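Local atomic coordinates of legionella ubiquitin-specific protease A domain-containing protein (Legionella pneumophila subsp. pneumophila, PDB entry 5DGG), a protein that probably cleaves ubiquitin from modified proteins through a cysteine protease domain, and is connected with metaeffector activity. Residues N155-L158 with I159-D163; H124-G127 with D128-C132. One frame throughout, in Å; residues are numbered along the deposited sequence.

Contacts 1 and 2 are both local and lie in series along the chain, contact 2 first. Their centres are about 16 Å apart. They meet where the end of contact 1 reaches the start of contact 2: Asp163 O is 2.9 Å from His124 NE2, a weak hydrogen bond. Helix 132-146 also joins them. The 128-132 segment runs into its first turn, while Asn155, Leu158 and Ile159 touch His141 on it and Leu162 touches Phe135. Cys132, at the start of that helix, touches His63, which is consistent with a cysteine protease active site. Contact 1 is on helix 156-165, which packs on helix 132-146.

Contact 1 of 2, residues N155-L158 with I159-D163; sequences NPIL and IDTLD
Helix 156-165 starts at an N-cap, Asn155, whose backbone O takes the first helical bond from Ile159 N at 3.2 Å. The donor lies in the carbonyl plane. The Asn155 side chain caps the same turn. With CG anti to the backbone N (chi1 -174°), Asn155 OD1 swings over the first turn and accepts from Leu158 N at 3.2 Å. The N-H points almost straight at OD1, but it comes from above the amide plane and not along a lone pair. The other end of this amide, ND2, is bonded to Glu179 of helix 171-183, which fixes the amide's rotation. One residue on, Pro156 O accepts from Asp160 N at 2.8 Å. The Asp160 carboxylate turns back beside the same carbonyl, with CG 3.2 Å from Pro156 O. Acceptors face each other there without a bond, which is probably mildly unfavourable.

This helix packs against helices 132-146 and 171-183 of the protease domain. Leu158 touches His141 on the first and Thr175 on the second. Ile159 sends its CG1 branch past the cap, 3.7 Å from Asn155 O, and also touches His141. Leu162 N bonds to Leu158 O at 3.0 Å, and its side chain goes to Phe135.

Thr161 grips Ile157 O twice. Thr161 N at 2.9 Å and Thr161 OG1 at 2.8 Å both donate to Ile157 O, from opposite faces of its carbonyl plane. A chi1 of -59° puts OG1 anti to the carbonyl carbon, on the side of the preceding turn where Ile157 O lies. The side chain of this buried threonine also touches Val171 and Thr175.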
loop_
_atom_site.group_PDB
_atom_site.type_symbol
_atom_site.label_atom_id
_atom_site.label_comp_id
_atom_site.label_asym_id
_atom_site.label_seq_id
_atom_site.Cartn_x
_atom_site.Cartn_y
_atom_site.Cartn_z
ATOM N N ASN A 155 13.456 1.470 -1.149
ATOM C CA ASN A 155 14.270 1.939 -0.051
ATOM C C ASN A 155 14.669 0.719 0.747
ATOM O O ASN A 155 13.908 0.249 1.581
ATOM C CB ASN A 155 13.487 2.910 0.825
ATOM C CG ASN A 155 14.339 3.538 1.912
ATOM O OD1 ASN A 155 15.110 2.864 2.597
ATOM N ND2 ASN A 155 14.194 4.833 2.077
ATOM N N PRO A 156 15.882 0.200 0.507
ATOM C CA PRO A 156 16.262 -1.069 1.130
ATOM C C PRO A 156 16.306 -0.990 2.643
ATOM O O PRO A 156 16.063 -1.986 3.322
ATOM C CB PRO A 156 17.669 -1.339 0.572
ATOM C CG PRO A 156 17.839 -0.430 -0.582
ATOM C CD PRO A 156 16.929 0.741 -0.374
ATOM N N ILE A 157 16.571 0.192 3.183
ATOM C CA ILE A 157 16.636 0.330 4.632
ATOM C C ILE A 157 15.288 0.035 5.261
ATOM O O ILE A 157 15.193 -0.686 6.259
ATOM C CB ILE A 157 17.105 1.714 5.062
ATOM C CG1 ILE A 157 18.496 2.012 4.461
ATOM C CG2 ILE A 157 17.192 1.760 6.574
ATOM C CD1 ILE A 157 18.930 3.467 4.591
ATOM N N LEU A 158 14.233 0.598 4.675
ATOM C CA LEU A 158 12.888 0.294 5.163
ATOM C C LEU A 158 12.505 -1.165 4.982
ATOM O O LEU A 158 11.877 -1.743 5.864
ATOM C CB LEU A 158 11.840 1.192 4.496
ATOM C CG LEU A 158 12.018 2.683 4.622
ATOM C CD1 LEU A 158 10.887 3.365 3.886
ATOM C CD2 LEU A 158 12.050 3.158 6.057
ATOM N N ILE A 159 12.848 -1.762 3.844
ATOM C CA ILE A 159 12.531 -3.155 3.624
ATOM C C ILE A 159 13.220 -4.069 4.629
ATOM O O ILE A 159 12.603 -4.980 5.155
ATOM C CB ILE A 159 12.952 -3.601 2.221
ATOM C CG1 ILE A 159 12.083 -2.914 1.179
ATOM C CG2 ILE A 159 12.868 -5.110 2.090
ATOM C CD1 ILE A 159 12.621 -3.024 -0.235
ATOM N N ASP A 160 14.520 -3.845 4.833
ATOM C CA ASP A 160 15.309 -4.720 5.718
ATOM C C ASP A 160 14.952 -4.487 7.171
ATOM O O ASP A 160 14.970 -5.419 7.958
ATOM C CB ASP A 160 16.833 -4.555 5.525
ATOM C CG ASP A 160 17.298 -4.825 4.071
ATOM O OD1 ASP A 160 16.543 -5.425 3.262
ATOM O OD2 ASP A 160 18.415 -4.382 3.740
ATOM N N THR A 161 14.610 -3.262 7.546
ATOM C CA THR A 161 14.134 -3.054 8.918
ATOM C C THR A 161 12.828 -3.817 9.149
ATOM O O THR A 161 12.685 -4.624 10.122
ATOM C CB THR A 161 14.000 -1.576 9.248
ATOM O OG1 THR A 161 15.283 -0.954 9.092
ATOM C CG2 THR A 161 13.501 -1.390 10.682
ATOM N N LEU A 162 11.858 -3.561 8.281
ATOM C CA LEU A 162 10.571 -4.264 8.389
ATOM C C LEU A 162 10.728 -5.769 8.444
ATOM O O LEU A 162 10.163 -6.445 9.320
ATOM C CB LEU A 162 9.683 -3.933 7.188
ATOM C CG LEU A 162 8.394 -4.780 7.047
ATOM C CD1 LEU A 162 7.416 -4.437 8.118
ATOM C CD2 LEU A 162 7.740 -4.509 5.715
ATOM N N ASP A 163 11.487 -6.314 7.509
ATOM C CA ASP A 163 11.577 -7.764 7.388
ATOM C C ASP A 163 12.206 -8.464 8.580
ATOM O O ASP A 163 11.812 -9.587 8.943
ATOM C CB ASP A 163 12.400 -8.124 6.167
ATOM C CG ASP A 163 12.282 -9.574 5.818
ATOM O OD1 ASP A 163 11.214 -9.989 5.341
ATOM O OD2 ASP A 163 13.244 -10.327 6.053
#

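Contact 2 of 2, residues H124-G127 with D128-C132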
loop_
_atom_site.group_PDB
_atom_site.type_symbol
_atom_site.label_atom_id
_atom_site.label_comp_id
_atom_site.label_asym_id
_atom_site.label_seq_id
_atom_site.Cartn_x
_atom_site.Cartn_y
_atom_site.Cartn_z
ATOM N N HIS A 124 6.524 -9.357 11.497
ATOM C CA HIS A 124 6.702 -8.884 12.884
ATOM C C HIS A 124 5.758 -7.713 13.233
ATOM O O HIS A 124 6.187 -6.561 13.422
ATOM C CB HIS A 124 8.179 -8.495 13.136
ATOM C CG HIS A 124 9.174 -9.457 12.567
ATOM N ND1 HIS A 124 9.465 -10.671 13.142
ATOM C CD2 HIS A 124 9.951 -9.376 11.463
ATOM C CE1 HIS A 124 10.373 -11.301 12.418
ATOM N NE2 HIS A 124 10.703 -10.524 11.407
ATOM N N PRO A 125 4.459 -7.998 13.345
ATOM C CA PRO A 125 3.509 -6.933 13.621
ATOM C C PRO A 125 3.715 -6.380 15.017
ATOM O O PRO A 125 4.156 -7.117 15.908
ATOM C CB PRO A 125 2.163 -7.638 13.552
ATOM C CG PRO A 125 2.463 -9.053 13.863
ATOM C CD PRO A 125 3.808 -9.306 13.265
ATOM N N GLN A 126 3.426 -5.096 15.207
ATOM C CA GLN A 126 3.536 -4.477 16.526
ATOM C C GLN A 126 2.170 -4.425 17.218
ATOM O O GLN A 126 2.092 -4.507 18.442
ATOM C CB GLN A 126 4.147 -3.083 16.380
ATOM C CG GLN A 126 4.108 -2.230 17.637
ATOM C CD GLN A 126 4.863 -0.906 17.490
ATOM O OE1 GLN A 126 4.919 -0.316 16.415
ATOM N NE2 GLN A 126 5.439 -0.423 18.599
ATOM N N GLY A 127 1.108 -4.242 16.429
ATOM C CA GLY A 127 -0.258 -4.188 16.917
ATOM C C GLY A 127 -0.611 -2.895 17.638
ATOM O O GLY A 127 -1.498 -2.899 18.466
ATOM N N ASP A 128 0.079 -1.799 17.331
ATOM C CA ASP A 128 -0.193 -0.464 17.907
ATOM C C ASP A 128 -0.680 0.491 16.798
ATOM O O ASP A 128 -0.168 0.446 15.672
ATOM C CB ASP A 128 1.082 0.122 18.503
ATOM C CG ASP A 128 1.567 -0.634 19.725
ATOM O OD1 ASP A 128 0.746 -1.276 20.390
ATOM O OD2 ASP A 128 2.779 -0.569 20.017
ATOM N N ALA A 129 -1.610 1.380 17.109
ATOM C CA ALA A 129 -2.193 2.230 16.062
ATOM C C ALA A 129 -1.153 3.126 15.369
ATOM O O ALA A 129 -1.162 3.281 14.124
ATOM C CB ALA A 129 -3.325 3.079 16.654
ATOM N N TYR A 130 -0.245 3.704 16.171
ATOM C CA TYR A 130 0.626 4.754 15.655
ATOM C C TYR A 130 1.546 4.327 14.504
ATOM O O TYR A 130 1.959 5.176 13.758
ATOM C CB TYR A 130 1.467 5.410 16.756
ATOM C CG TYR A 130 2.670 4.624 17.198
ATOM C CD1 TYR A 130 3.952 4.945 16.734
ATOM C CD2 TYR A 130 2.556 3.567 18.104
ATOM C CE1 TYR A 130 5.068 4.217 17.123
ATOM C CE2 TYR A 130 3.668 2.835 18.486
ATOM C CZ TYR A 130 4.916 3.175 18.002
ATOM O OH TYR A 130 6.024 2.486 18.418
ATOM N N SER A 131 1.888 3.038 14.393
ATOM C CA SER A 131 2.905 2.616 13.441
ATOM C C SER A 131 2.316 1.985 12.149
ATOM O O SER A 131 3.069 1.491 11.350
ATOM C CB SER A 131 3.888 1.660 14.093
ATOM O OG SER A 131 3.233 0.503 14.597
ATOM N N CYS A 132 1.002 2.074 11.921
ATOM C CA CYS A 132 0.397 1.404 10.771
ATOM C C CYS A 132 0.928 2.013 9.479
ATOM O O CYS A 132 1.146 1.307 8.545
ATOM C CB CYS A 132 -1.124 1.479 10.816
ATOM S SG CYS A 132 -1.913 0.450 12.078
#
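Gln126 runs its extended side chain across that of Asp128 at about a right angle, with CG 3.2 Å from Asp128 OD2. The same carboxylate oxygen is 3.0 Å from Gln126 NE2, but the angle is too poor for a hydrogen bond. The amide is held at both ends instead. Gln126 OE1 accepts from Ser131 OG at 2.6 Å, with the donor tilted out of the carbonyl plane, and also from Asn167 ND2. Gln126 NE2 donates to Tyr130 OH at 3.0 Å, with an N-H...O angle of 153°.

The Gln126 and Tyr130 side chains cross at about a right angle, with the amide and ring planes 68° apart. Tyr130 OH has a further partner in Asn170 OD1, so the hydroxyl is gripped twice. Ser131 CB sits 4.1 Å above the plane of the Tyr130 ring, over its centre. Ser131 OG lies between the backbone N and the carbonyl carbon (chi1 59°), which aims it at the glutamine.

Gly127, with positive phi, turns the chain between the partners. The loop leads into Cys132 at the start of helix 132-146, where Cys132 touches His63. A glutamine six residues before such a cysteine resembles the active-site loop of Ulp1-like cysteine proteases.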